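PDB 3U12: USP37 protein from Homo sapiens, which probably hydrolyses, as a cysteine-type deubiquitinase, the bonds formed by the C-terminal glycine of ubiquitin, and is represented here by its pleckstrin homology domain. Local coordinates for residues K37-S42 and V56-G61; K74-R79 and L88-Q93; L20-P25 and D101-K106; Q68-I73 and D116-N121. One frame throughout, in Å; residues are numbered along the deposited sequence.

Overall arrangement
All four contacts belong to one PH domain, a bent antiparallel sheet with a C-terminal helix, 105-119, at one side. Contacts 1 and 2 are antiparallel hairpin pairings, but they lie on opposite sides of the chain's centre, their centres about 18 Å apart. Contact 2 is closer in and packs leucine and valine toward the helix; contact 1 frays outward into lysine, tyrosine and water. Contact 3 touches contact 1 through Gly24 and Gly41, and ties strand 25-30 to strand 97-104 by one direct backbone bond, just ahead of the helix. Contact 4, at the helix's other end, mixes an apolar patch with polar groups that hold sulfate ions, probably from the crystallisation liquor, and shares one with contact 2.

Contact 1. Residues K37-S42 and V56-G61; sequences KWKEGS and VHYNTG. With SO4 (sulfate ion), chain E.
Strands 39-42 and 56-58 run antiparallel at 129°, with Gly41 and Tyr58 as a non-hydrogen-bonded pair and Ser42 and His57 as the hydrogen-bonded pair beside it, Ser42 N donating to His57 O at 2.8 Å. At Gly41 the strands come very close: a beta carbon would collide with His57 O. Beyond this pair, Asn59 N reaches Glu40 O in an almost straight bond (174°), and the Asn59 amide runs alongside the Glu40 chain, its ND2 3.3 Å from Glu40 CG. The side chains of Lys39 and Tyr58 cross at about a right angle. The lysine chain bends at its last two torsions, which sets CE over the middle of one face, 3.9 Å from the ring centroid, as a CH-pi contact. Lys39 NZ goes on to donate to Thr60 OG1 at 3.0 Å. NZ also lies over the same face, 5.0 Å from the Tyr58 ring centroid, a long cation-pi pair. With an alanine at Lys39, the Tyr58 ring would probably lose the methylene packed over its centre and the Thr60 hydroxyl its ammonium partner. In the PH-domain sheet strand 25-30 flanks this hairpin, Tyr58 resting on Ile28, and Val56 reaches Leu98 of strand 97-104.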
loop_
_atom_site.group_PDB
_atom_site.type_symbol
_atom_site.label_atom_id
_atom_site.label_comp_id
_atom_site.label_asym_id
_atom_site.label_seq_id
_atom_site.Cartn_x
_atom_site.Cartn_y
_atom_site.Cartn_z
ATOM N N LYS A 37 -4.913 -4.702 13.403
ATOM C CA LYS A 37 -6.327 -4.938 13.104
ATOM C C LYS A 37 -6.653 -4.009 11.919
ATOM O O LYS A 37 -5.824 -3.167 11.570
ATOM C CB LYS A 37 -7.204 -4.598 14.317
ATOM C CG LYS A 37 -7.584 -5.815 15.154
ATOM N N TRP A 38 -7.826 -4.167 11.283
ATOM C CA TRP A 38 -8.232 -3.286 10.190
ATOM C C TRP A 38 -8.439 -1.869 10.738
ATOM O O TRP A 38 -9.169 -1.691 11.712
ATOM C CB TRP A 38 -9.510 -3.789 9.521
ATOM C CG TRP A 38 -9.308 -4.981 8.639
ATOM C CD1 TRP A 38 -9.666 -6.274 8.914
ATOM C CD2 TRP A 38 -8.756 -4.988 7.316
ATOM N NE1 TRP A 38 -9.393 -7.080 7.830
ATOM C CE2 TRP A 38 -8.823 -6.318 6.839
ATOM C CE3 TRP A 38 -8.254 -3.990 6.464
ATOM C CZ2 TRP A 38 -8.341 -6.686 5.578
ATOM C CZ3 TRP A 38 -7.784 -4.355 5.211
ATOM C CH2 TRP A 38 -7.827 -5.689 4.782
ATOM N N LYS A 39 -7.743 -0.881 10.158
ATOM C CA LYS A 39 -7.837 0.506 10.615
ATOM C C LYS A 39 -7.956 1.421 9.414
ATOM O O LYS A 39 -7.118 1.360 8.512
ATOM C CB LYS A 39 -6.586 0.921 11.424
ATOM C CG LYS A 39 -6.411 0.228 12.764
ATOM C CD LYS A 39 -5.033 0.522 13.404
ATOM C CE LYS A 39 -4.767 1.980 13.746
ATOM N NZ LYS A 39 -5.923 2.649 14.413
ATOM N N GLU A 40 -8.949 2.313 9.440
ATOM C CA GLU A 40 -9.188 3.276 8.367
ATOM C C GLU A 40 -7.969 4.186 8.181
ATOM O O GLU A 40 -7.431 4.710 9.158
ATOM C CB GLU A 40 -10.422 4.118 8.709
ATOM C CG GLU A 40 -10.957 4.940 7.547
ATOM C CD GLU A 40 -11.468 4.166 6.343
ATOM O OE1 GLU A 40 -11.264 4.654 5.209
ATOM O OE2 GLU A 40 -12.062 3.077 6.525
ATOM N N GLY A 41 -7.557 4.381 6.934
ATOM C CA GLY A 41 -6.426 5.260 6.654
ATOM C C GLY A 41 -6.103 5.403 5.193
ATOM O O GLY A 41 -6.973 5.224 4.355
ATOM N N SER A 42 -4.840 5.699 4.872
ATOM C CA SER A 42 -4.438 5.857 3.492
ATOM C C SER A 42 -3.009 5.361 3.253
ATOM O O SER A 42 -2.215 5.291 4.202
ATOM C CB SER A 42 -4.566 7.328 3.087
ATOM O OG SER A 42 -3.567 8.106 3.733
ATOM N N VAL A 56 1.974 5.073 5.415
ATOM C CA VAL A 56 0.696 4.602 5.940
ATOM C C VAL A 56 0.239 5.615 6.996
ATOM O O VAL A 56 0.869 5.744 8.044
ATOM C CB VAL A 56 0.804 3.167 6.523
ATOM C CG1 VAL A 56 -0.518 2.731 7.171
ATOM C CG2 VAL A 56 1.248 2.168 5.449
ATOM N N HIS A 57 -0.837 6.341 6.707
ATOM C CA HIS A 57 -1.419 7.309 7.654
ATOM C C HIS A 57 -2.728 6.704 8.145
ATOM O O HIS A 57 -3.504 6.159 7.342
ATOM C CB HIS A 57 -1.804 8.620 6.945
ATOM C CG HIS A 57 -0.679 9.475 6.460
ATOM N ND1 HIS A 57 -0.247 9.410 5.149
ATOM C CD2 HIS A 57 -0.087 10.535 7.061
ATOM C CE1 HIS A 57 0.637 10.382 5.012
ATOM N NE2 HIS A 57 0.779 11.081 6.150
ATOM N N TYR A 58 -2.997 6.824 9.433
ATOM C CA TYR A 58 -4.255 6.358 9.998
ATOM C C TYR A 58 -5.094 7.553 10.370
ATOM O O TYR A 58 -4.549 8.583 10.774
ATOM C CB TYR A 58 -4.030 5.469 11.224
ATOM C CG TYR A 58 -3.352 4.157 10.895
ATOM C CD1 TYR A 58 -3.946 3.237 10.032
ATOM C CD2 TYR A 58 -2.146 3.802 11.499
ATOM C CE1 TYR A 58 -3.325 2.031 9.726
ATOM C CE2 TYR A 58 -1.521 2.593 11.207
ATOM C CZ TYR A 58 -2.133 1.696 10.345
ATOM O OH TYR A 58 -1.511 0.514 10.041
ATOM N N ASN A 59 -6.425 7.426 10.211
ATOM C CA ASN A 59 -7.380 8.467 10.594
ATOM C C ASN A 59 -7.252 8.813 12.077
ATOM O O ASN A 59 -7.325 9.986 12.397
ATOM C CB ASN A 59 -8.824 8.040 10.301
ATOM C CG ASN A 59 -9.219 8.090 8.854
ATOM O OD1 ASN A 59 -8.390 8.144 7.938
ATOM N ND2 ASN A 59 -10.514 8.054 8.620
ATOM N N THR A 60 -7.031 7.810 12.962
ATOM C CA THR A 60 -6.899 8.006 14.417
ATOM C C THR A 60 -5.647 8.813 14.808
ATOM O O THR A 60 -5.582 9.314 15.923
ATOM C CB THR A 60 -6.947 6.676 15.197
ATOM O OG1 THR A 60 -6.207 5.675 14.503
ATOM C CG2 THR A 60 -8.364 6.195 15.457
ATOM N N GLY A 61 -4.680 8.936 13.902
ATOM C CA GLY A 61 -3.467 9.704 14.167
ATOM C C GLY A 61 -2.238 8.858 14.417
ATOM O O GLY A 61 -2.121 7.751 13.880
HETATM S S SO4 E . -3.042 -2.680 16.247
HETATM O O1 SO4 E . -3.062 -3.958 16.989
HETATM O O2 SO4 E . -1.694 -2.455 15.702
HETATM O O3 SO4 E . -4.043 -2.724 15.164
HETATM O O4 SO4 E . -3.382 -1.570 17.150
HETATM O O HOH W 1 -3.373 -1.346 10.205
HETATM O O HOH W 2 -7.963 5.102 11.859
#

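Contact 2. Residues K74-R79 and L88-Q93. With SO4 (sulfate ion), chain C.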
loop_
_atom_site.group_PDB
_atom_site.type_symbol
_atom_site.label_atom_id
_atom_site.label_comp_id
_atom_site.label_asym_id
_atom_site.label_seq_id
_atom_site.Cartn_x
_atom_site.Cartn_y
_atom_site.Cartn_z
ATOM N N LYS A 74 7.787 -7.368 -3.811
ATOM C CA LYS A 74 7.787 -8.787 -4.134
ATOM C C LYS A 74 6.612 -9.045 -5.064
ATOM O O LYS A 74 6.816 -9.541 -6.176
ATOM C CB LYS A 74 7.697 -9.647 -2.861
ATOM C CG LYS A 74 8.131 -11.099 -3.105
ATOM C CD LYS A 74 7.597 -12.056 -2.060
ATOM C CE LYS A 74 8.556 -12.294 -0.921
ATOM N NZ LYS A 74 8.150 -13.483 -0.124
ATOM N N ASN A 75 5.382 -8.693 -4.631
ATOM C CA ASN A 75 4.184 -8.874 -5.467
ATOM C C ASN A 75 3.051 -7.921 -5.077
ATOM O O ASN A 75 3.045 -7.334 -3.979
ATOM C CB ASN A 75 3.705 -10.341 -5.503
ATOM C CG ASN A 75 3.439 -10.990 -4.175
ATOM O OD1 ASN A 75 2.511 -10.627 -3.453
ATOM N ND2 ASN A 75 4.185 -12.045 -3.878
ATOM N N VAL A 76 2.150 -7.699 -6.022
ATOM C CA VAL A 76 0.964 -6.851 -5.883
ATOM C C VAL A 76 -0.235 -7.600 -6.457
ATOM O O VAL A 76 -0.212 -8.028 -7.615
ATOM C CB VAL A 76 1.087 -5.423 -6.496
ATOM C CG1 VAL A 76 -0.028 -4.520 -5.974
ATOM C CG2 VAL A 76 2.447 -4.793 -6.214
ATOM N N VAL A 77 -1.259 -7.799 -5.632
ATOM C CA VAL A 77 -2.468 -8.514 -6.023
ATOM C C VAL A 77 -3.666 -7.609 -5.742
ATOM O O VAL A 77 -3.698 -6.947 -4.701
ATOM C CB VAL A 77 -2.601 -9.890 -5.271
ATOM C CG1 VAL A 77 -3.896 -10.614 -5.634
ATOM C CG2 VAL A 77 -1.405 -10.803 -5.543
ATOM N N LEU A 78 -4.642 -7.591 -6.664
ATOM C CA LEU A 78 -5.930 -6.921 -6.508
ATOM C C LEU A 78 -6.988 -7.998 -6.466
ATOM O O LEU A 78 -6.944 -8.937 -7.266
ATOM C CB LEU A 78 -6.285 -5.982 -7.675
ATOM C CG LEU A 78 -5.578 -4.648 -7.828
ATOM C CD1 LEU A 78 -6.209 -3.859 -8.956
ATOM C CD2 LEU A 78 -5.664 -3.823 -6.578
ATOM N N ARG A 79 -7.951 -7.859 -5.561
ATOM C CA ARG A 79 -9.077 -8.784 -5.438
ATOM C C ARG A 79 -10.382 -7.985 -5.331
ATOM O O ARG A 79 -10.362 -6.917 -4.712
ATOM C CB ARG A 79 -8.898 -9.728 -4.231
ATOM C CG ARG A 79 -7.807 -10.796 -4.420
ATOM C CD ARG A 79 -8.222 -11.951 -5.311
ATOM N NE ARG A 79 -7.068 -12.694 -5.821
ATOM C CZ ARG A 79 -6.620 -12.626 -7.073
ATOM N NH1 ARG A 79 -7.224 -11.848 -7.963
ATOM N NH2 ARG A 79 -5.564 -13.339 -7.445
ATOM N N LEU A 88 -6.347 -4.195 -2.343
ATOM C CA LEU A 88 -4.997 -4.202 -2.876
ATOM C C LEU A 88 -4.082 -4.827 -1.842
ATOM O O LEU A 88 -4.054 -4.385 -0.694
ATOM C CB LEU A 88 -4.558 -2.761 -3.231
ATOM C CG LEU A 88 -3.197 -2.616 -3.914
ATOM C CD1 LEU A 88 -3.230 -1.497 -4.950
ATOM C CD2 LEU A 88 -2.087 -2.347 -2.871
HETATM N N MSE A 89 -3.309 -5.822 -2.258
HETATM C CA MSE A 89 -2.395 -6.523 -1.357
HETATM C C MSE A 89 -0.978 -6.447 -1.890
HETATM O O MSE A 89 -0.683 -6.900 -2.994
HETATM C CB MSE A 89 -2.863 -7.974 -1.151
HETATM C CG MSE A 89 -4.154 -8.039 -0.366
HETATM SE SE MSE A 89 -5.150 -9.638 -0.705
HETATM C CE MSE A 89 -5.808 -9.956 1.082
ATOM N N LEU A 90 -0.146 -5.777 -1.136
ATOM C CA LEU A 90 1.250 -5.525 -1.455
ATOM C C LEU A 90 2.153 -6.334 -0.538
ATOM O O LEU A 90 2.145 -6.112 0.674
ATOM C CB LEU A 90 1.520 -4.023 -1.256
ATOM C CG LEU A 90 2.961 -3.514 -1.405
ATOM C CD1 LEU A 90 3.501 -3.736 -2.812
ATOM C CD2 LEU A 90 3.048 -2.040 -1.028
ATOM N N THR A 91 2.960 -7.229 -1.124
ATOM C CA THR A 91 3.972 -7.977 -0.391
ATOM C C THR A 91 5.327 -7.371 -0.746
ATOM O O THR A 91 5.641 -7.181 -1.926
ATOM C CB THR A 91 3.907 -9.477 -0.675
ATOM O OG1 THR A 91 2.556 -9.925 -0.574
ATOM C CG2 THR A 91 4.808 -10.295 0.256
ATOM N N LEU A 92 6.131 -7.087 0.272
ATOM C CA LEU A 92 7.481 -6.557 0.097
ATOM C C LEU A 92 8.509 -7.679 0.154
ATOM O O LEU A 92 8.164 -8.763 0.596
ATOM C CB LEU A 92 7.770 -5.469 1.158
ATOM C CG LEU A 92 6.795 -4.261 1.129
ATOM C CD1 LEU A 92 7.135 -3.245 2.234
ATOM C CD2 LEU A 92 6.744 -3.623 -0.261
ATOM N N GLN A 93 9.765 -7.429 -0.287
ATOM C CA GLN A 93 10.841 -8.427 -0.327
ATOM C C GLN A 93 11.283 -8.866 1.076
ATOM O O GLN A 93 11.816 -9.972 1.232
ATOM C CB GLN A 93 12.034 -7.948 -1.188
ATOM C CG GLN A 93 11.705 -7.964 -2.696
ATOM C CD GLN A 93 12.807 -7.516 -3.640
ATOM O OE1 GLN A 93 14.010 -7.678 -3.386
ATOM N NE2 GLN A 93 12.409 -7.037 -4.820
HETATM S S SO4 C . 15.234 -5.671 -7.503
HETATM O O1 SO4 C . 15.792 -6.626 -8.474
HETATM O O2 SO4 C . 16.190 -5.482 -6.402
HETATM O O3 SO4 C . 14.989 -4.393 -8.177
HETATM O O4 SO4 C . 13.962 -6.192 -6.973
HETATM O O HOH W 3 0.578 -9.314 -2.431
#
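Val76 and Leu90, Leu78 and Leu88 meet side chain to side chain on the inner face of a beta hairpin in the PH-domain sheet. This is the close-packed part: Leu78 CD2 lies 3.7 Å from Leu88 CB, and Val76 CG2 comes equally near Leu90 CD1. Helix 105-119 covers this face, with Arg112 and Leu115 against Val76 and Ala108 against Leu78. Backbone bonds lock the middle, Met89 N donating to Val77 O at 2.7 Å and Val77 N returning to Met89 O. The other face, that of Asn75, Val77, Met89 and Thr91, is looser and carries a water. Asn75 and Thr91 run alongside each other there, with OD1 of Asn75 3.0 Å from OG1 of Thr91. The water donates a hydrogen bond to Asn75 OD1 and a weak one to Met89 O. Farther out, the Lys74 chain runs past Thr91 CG2 and its ammonium bonds to Asn95. At this end a classic beta bulge sets two residues against Thr91: Lys74 N (2.9 Å) and Asn75 N (3.1 Å) both donate to Thr91 O, from the same face of its carbonyl plane.

Contact 3. Residues L20-P25 and D101-K106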
loop_
_atom_site.group_PDB
_atom_site.type_symbol
_atom_site.label_atom_id
_atom_site.label_comp_id
_atom_site.label_asym_id
_atom_site.label_seq_id
_atom_site.Cartn_x
_atom_site.Cartn_y
_atom_site.Cartn_z
ATOM N N LEU A 20 -0.194 10.106 -5.625
ATOM C CA LEU A 20 -0.783 8.775 -5.620
ATOM C C LEU A 20 -1.120 8.461 -4.188
ATOM O O LEU A 20 -0.216 8.208 -3.381
ATOM C CB LEU A 20 0.206 7.740 -6.166
ATOM C CG LEU A 20 0.517 7.786 -7.650
ATOM C CD1 LEU A 20 2.009 7.703 -7.869
ATOM C CD2 LEU A 20 -0.178 6.645 -8.366
ATOM N N LYS A 21 -2.419 8.500 -3.862
ATOM C CA LYS A 21 -2.884 8.274 -2.498
ATOM C C LYS A 21 -4.225 7.585 -2.551
ATOM O O LYS A 21 -5.102 8.028 -3.283
ATOM C CB LYS A 21 -3.008 9.627 -1.770
ATOM C CG LYS A 21 -3.299 9.519 -0.278
ATOM C CD LYS A 21 -3.444 10.917 0.294
ATOM C CE LYS A 21 -3.509 10.932 1.788
ATOM N NZ LYS A 21 -3.775 12.311 2.270
ATOM N N ILE A 22 -4.373 6.476 -1.815
ATOM C CA ILE A 22 -5.637 5.729 -1.790
ATOM C C ILE A 22 -6.065 5.530 -0.351
ATOM O O ILE A 22 -5.210 5.420 0.525
ATOM C CB ILE A 22 -5.564 4.405 -2.597
ATOM C CG1 ILE A 22 -4.361 3.536 -2.160
ATOM C CG2 ILE A 22 -5.540 4.701 -4.146
ATOM C CD1 ILE A 22 -4.477 2.085 -2.630
ATOM N N HIS A 23 -7.374 5.432 -0.121
ATOM C CA HIS A 23 -8.015 5.370 1.185
ATOM C C HIS A 23 -8.856 4.120 1.414
ATOM O O HIS A 23 -9.495 3.629 0.489
ATOM C CB HIS A 23 -8.928 6.606 1.333
ATOM C CG HIS A 23 -8.217 7.909 1.133
ATOM N ND1 HIS A 23 -7.797 8.680 2.211
ATOM C CD2 HIS A 23 -7.860 8.531 -0.015
ATOM C CE1 HIS A 23 -7.200 9.736 1.682
ATOM N NE2 HIS A 23 -7.200 9.683 0.348
ATOM N N GLY A 24 -8.909 3.670 2.673
ATOM C CA GLY A 24 -9.727 2.526 3.056
ATOM C C GLY A 24 -9.235 1.822 4.303
ATOM O O GLY A 24 -8.169 2.160 4.812
ATOM N N PRO A 25 -9.974 0.810 4.811
ATOM C CA PRO A 25 -9.459 0.047 5.957
ATOM C C PRO A 25 -8.116 -0.600 5.586
ATOM O O PRO A 25 -7.958 -1.139 4.485
ATOM C CB PRO A 25 -10.555 -0.991 6.219
ATOM C CG PRO A 25 -11.779 -0.449 5.539
ATOM C CD PRO A 25 -11.250 0.241 4.323
ATOM N N ASP A 101 -8.397 -2.142 1.867
ATOM C CA ASP A 101 -9.677 -2.648 1.392
ATOM C C ASP A 101 -10.639 -1.541 0.968
ATOM O O ASP A 101 -10.389 -0.369 1.252
ATOM C CB ASP A 101 -10.296 -3.515 2.506
ATOM C CG ASP A 101 -11.354 -4.488 2.012
ATOM O OD1 ASP A 101 -11.288 -4.889 0.831
ATOM O OD2 ASP A 101 -12.254 -4.827 2.798
ATOM N N LYS A 102 -11.719 -1.918 0.242
ATOM C CA LYS A 102 -12.796 -1.030 -0.199
ATOM C C LYS A 102 -12.291 0.216 -0.971
ATOM O O LYS A 102 -12.848 1.306 -0.836
ATOM C CB LYS A 102 -13.662 -0.614 1.021
ATOM C CG LYS A 102 -14.365 -1.783 1.706
ATOM C CD LYS A 102 -15.123 -1.324 2.954
ATOM C CE LYS A 102 -15.772 -2.463 3.708
ATOM N NZ LYS A 102 -16.895 -3.081 2.951
ATOM N N VAL A 103 -11.261 0.037 -1.801
ATOM C CA VAL A 103 -10.701 1.118 -2.617
ATOM C C VAL A 103 -11.504 1.227 -3.902
ATOM O O VAL A 103 -11.670 0.197 -4.555
ATOM C CB VAL A 103 -9.201 0.848 -2.920
ATOM C CG1 VAL A 103 -8.577 1.981 -3.728
ATOM C CG2 VAL A 103 -8.414 0.605 -1.629
ATOM N N PRO A 104 -11.952 2.434 -4.353
ATOM C CA PRO A 104 -12.629 2.512 -5.663
ATOM C C PRO A 104 -11.718 1.836 -6.691
ATOM O O PRO A 104 -10.503 2.067 -6.669
ATOM C CB PRO A 104 -12.782 4.016 -5.894
ATOM C CG PRO A 104 -12.781 4.606 -4.523
ATOM C CD PRO A 104 -11.816 3.773 -3.739
ATOM N N SER A 105 -12.275 0.884 -7.466
ATOM C CA SER A 105 -11.536 0.027 -8.407
ATOM C C SER A 105 -10.562 0.750 -9.350
ATOM O O SER A 105 -9.469 0.227 -9.575
ATOM C CB SER A 105 -12.491 -0.853 -9.205
ATOM O OG SER A 105 -12.913 -1.927 -8.379
ATOM N N LYS A 106 -10.928 1.929 -9.881
ATOM C CA LYS A 106 -10.056 2.710 -10.788
ATOM C C LYS A 106 -8.806 3.195 -10.046
ATOM O O LYS A 106 -7.710 3.160 -10.597
ATOM C CB LYS A 106 -10.801 3.911 -11.403
ATOM C CG LYS A 106 -12.082 3.546 -12.147
ATOM C CD LYS A 106 -11.990 3.703 -13.643
ATOM C CE LYS A 106 -13.348 3.488 -14.264
ATOM N NZ LYS A 106 -13.304 3.573 -15.747
HETATM O O HOH W 4 -12.120 3.366 0.554
#
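Pro25, Val103 and Asp101 bury the most surface here. The Pro25 ring lies against the opposite backbone, its CD 3.2 Å from Asp101 O, and its own carbonyl receives the one direct hydrogen bond of the contact, Asp101 N to Pro25 O at 2.8 Å. Both chains turn a corner just here, at Gly24 and at Lys102. A beta carbon on Gly24 would run into Asp101 O, and the glycine's CA instead points a hydrogen at that oxygen. Past the corners the strands part, and a water joins them by donating to both His23 O and Lys102 O, 2.6 Å from each. On the inner side Val103 crosses Ile22 at about a right angle, its CG1 4.0 Å from Ile22 CB. The Asp101 carboxylate points elsewhere, to Ser81 and, in a salt bridge, to Arg87. The contact thus links the start of the sheet to the head of the C-terminal helix: Ile22 packs on Asp107 and Met111, Val103 on Ala108, and strand 21-23 pairs with strand 39-48.

Contact 4. Residues Q68-I73 and D116-N121; sequences QLSHNI and DAVHQN. With SO4 (sulfate ion), chain C; SO4 (sulfate ion), chain D.
Leu69 and Ile73 meet Val118 of the last helical turn, while Gln68 shapes their loop from behind. The extended Gln68 chain returns NE2 to Ser70 O in a nearly straight bond (2.8 Å, 174°), and NE2 also donates to a sulfate. A leucine in place of Gln68 would probably leave Ser70 O without this donor and the loop less firmly folded, besides losing the hold on the sulfate. Leu69 sets CB 4.1 Å from Val118 CG1 and packs inward on Leu90 and Leu115. At Ser70 the hydroxyl turns to Val52 N. His71, at positive phi, offers its backbone N to a water that donates to Val118 O and Asn121 OD1; its ring reaches a second sulfate, ND1 to O3 at 2.7 Å, and Asn121 ND2 donates to the same oxygen. Asn72 folds its amide back, ND2 to Gln68 O at 2.8 Å. Ile73 ends the loop: its side chain crosses that of Val118 at about a right angle, Ile73 CD1 3.8 Å from Val118 CG1, and CG2 touches His119 CB. The carbonyl of Ile73 faces the edge of the His119 ring, O to ND1 2.8 Å; in His119, chi1 of 177° carries the ring away from its own backbone N and out to this carbonyl. The helix, packed here on the loop between strands 65-68 and 73-80, ends in a Schellman motif with Asn121 as its C-prime residue, the C-terminal helix of a PH domain.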
loop_
_atom_site.group_PDB
_atom_site.type_symbol
_atom_site.label_atom_id
_atom_site.label_comp_id
_atom_site.label_asym_id
_atom_site.label_seq_id
_atom_site.Cartn_x
_atom_site.Cartn_y
_atom_site.Cartn_z
ATOM N N GLN A 68 9.744 1.132 2.359
ATOM C CA GLN A 68 10.465 1.313 1.094
ATOM C C GLN A 68 9.832 0.459 -0.000
ATOM O O GLN A 68 9.451 -0.677 0.270
ATOM C CB GLN A 68 11.952 0.955 1.234
ATOM C CG GLN A 68 12.720 1.280 -0.059
ATOM C CD GLN A 68 14.211 1.192 0.080
ATOM O OE1 GLN A 68 14.789 1.624 1.079
ATOM N NE2 GLN A 68 14.864 0.653 -0.942
ATOM N N LEU A 69 9.721 1.015 -1.232
ATOM C CA LEU A 69 9.179 0.318 -2.396
ATOM C C LEU A 69 10.252 0.016 -3.418
ATOM O O LEU A 69 10.264 -1.089 -3.936
ATOM C CB LEU A 69 8.029 1.095 -3.059
ATOM C CG LEU A 69 6.797 1.305 -2.181
ATOM C CD1 LEU A 69 5.767 2.152 -2.934
ATOM C CD2 LEU A 69 6.177 -0.035 -1.742
ATOM N N SER A 70 11.154 0.980 -3.709
ATOM C CA SER A 70 12.244 0.793 -4.695
ATOM C C SER A 70 13.125 -0.386 -4.289
ATOM O O SER A 70 13.566 -0.449 -3.125
ATOM C CB SER A 70 13.101 2.050 -4.796
ATOM O OG SER A 70 12.358 3.112 -5.365
ATOM N N HIS A 71 13.288 -1.361 -5.220
ATOM C CA HIS A 71 14.038 -2.616 -5.038
ATOM C C HIS A 71 13.522 -3.373 -3.798
ATOM O O HIS A 71 14.327 -4.009 -3.118
ATOM C CB HIS A 71 15.572 -2.345 -4.882
ATOM C CG HIS A 71 16.181 -1.605 -6.032
ATOM N ND1 HIS A 71 16.353 -2.201 -7.266
ATOM C CD2 HIS A 71 16.642 -0.335 -6.093
ATOM C CE1 HIS A 71 16.912 -1.283 -8.039
ATOM N NE2 HIS A 71 17.099 -0.142 -7.378
ATOM N N ASN A 72 12.207 -3.253 -3.472
ATOM C CA ASN A 72 11.639 -3.875 -2.268
ATOM C C ASN A 72 10.223 -4.448 -2.479
ATOM O O ASN A 72 9.614 -4.917 -1.525
ATOM C CB ASN A 72 11.660 -2.886 -1.073
ATOM C CG ASN A 72 11.522 -3.544 0.294
ATOM O OD1 ASN A 72 11.978 -4.659 0.513
ATOM N ND2 ASN A 72 10.882 -2.874 1.252
ATOM N N ILE A 73 9.716 -4.457 -3.707
ATOM C CA ILE A 73 8.390 -5.016 -3.996
ATOM C C ILE A 73 8.555 -6.472 -4.440
ATOM O O ILE A 73 9.371 -6.766 -5.326
ATOM C CB ILE A 73 7.611 -4.195 -5.067
ATOM C CG1 ILE A 73 7.279 -2.766 -4.556
ATOM C CG2 ILE A 73 6.323 -4.924 -5.500
ATOM C CD1 ILE A 73 6.664 -1.830 -5.704
ATOM N N ASP A 116 3.626 -1.857 -9.985
ATOM C CA ASP A 116 4.222 -2.764 -10.967
ATOM C C ASP A 116 5.419 -2.080 -11.670
ATOM O O ASP A 116 6.481 -2.701 -11.798
ATOM C CB ASP A 116 3.167 -3.229 -11.990
ATOM C CG ASP A 116 3.622 -4.371 -12.887
ATOM O OD1 ASP A 116 4.587 -5.091 -12.503
ATOM O OD2 ASP A 116 2.986 -4.581 -13.945
ATOM N N ALA A 117 5.247 -0.804 -12.106
ATOM C CA ALA A 117 6.316 -0.026 -12.745
ATOM C C ALA A 117 7.552 0.155 -11.779
ATOM O O ALA A 117 8.687 -0.015 -12.209
ATOM C CB ALA A 117 5.780 1.317 -13.199
ATOM N N VAL A 118 7.316 0.402 -10.476
ATOM C CA VAL A 118 8.400 0.515 -9.470
ATOM C C VAL A 118 9.129 -0.836 -9.354
ATOM O O VAL A 118 10.362 -0.891 -9.390
ATOM C CB VAL A 118 7.844 0.959 -8.097
ATOM C CG1 VAL A 118 8.924 0.890 -7.007
ATOM C CG2 VAL A 118 7.261 2.357 -8.183
ATOM N N HIS A 119 8.348 -1.928 -9.246
ATOM C CA HIS A 119 8.841 -3.293 -9.130
ATOM C C HIS A 119 9.765 -3.637 -10.315
ATOM O O HIS A 119 10.781 -4.310 -10.119
ATOM C CB HIS A 119 7.647 -4.258 -9.027
ATOM C CG HIS A 119 8.006 -5.715 -8.981
ATOM N ND1 HIS A 119 8.847 -6.225 -8.016
ATOM C CD2 HIS A 119 7.590 -6.728 -9.770
ATOM C CE1 HIS A 119 8.944 -7.520 -8.260
ATOM N NE2 HIS A 119 8.193 -7.875 -9.292
ATOM N N GLN A 120 9.441 -3.102 -11.518
ATOM C CA GLN A 120 10.208 -3.288 -12.746
ATOM C C GLN A 120 11.314 -2.219 -12.936
ATOM O O GLN A 120 11.899 -2.149 -14.011
ATOM C CB GLN A 120 9.267 -3.310 -13.951
ATOM C CG GLN A 120 8.427 -4.575 -14.020
ATOM C CD GLN A 120 7.586 -4.577 -15.263
ATOM O OE1 GLN A 120 8.070 -4.340 -16.371
ATOM N NE2 GLN A 120 6.315 -4.882 -15.108
ATOM N N ASN A 121 11.613 -1.417 -11.880
ATOM C CA ASN A 121 12.669 -0.388 -11.845
ATOM C C ASN A 121 12.472 0.701 -12.931
ATOM O O ASN A 121 13.362 0.954 -13.741
ATOM C CB ASN A 121 14.081 -1.040 -11.905
ATOM C CG ASN A 121 14.344 -2.059 -10.802
ATOM O OD1 ASN A 121 13.936 -1.898 -9.655
ATOM N ND2 ASN A 121 15.062 -3.126 -11.108
HETATM S S SO4 C . 15.234 -5.671 -7.503
HETATM O O1 SO4 C . 15.792 -6.626 -8.474
HETATM O O2 SO4 C . 16.190 -5.482 -6.402
HETATM O O3 SO4 C . 14.989 -4.393 -8.177
HETATM O O4 SO4 C . 13.962 -6.192 -6.973
HETATM S S SO4 D . 18.262 0.466 -1.722
HETATM O O1 SO4 D . 19.359 -0.195 -2.445
HETATM O O2 SO4 D . 18.806 1.321 -0.655
HETATM O O3 SO4 D . 17.492 1.296 -2.667
HETATM O O4 SO4 D . 17.393 -0.565 -1.134
HETATM O O HOH W 5 12.375 -1.076 -7.823
#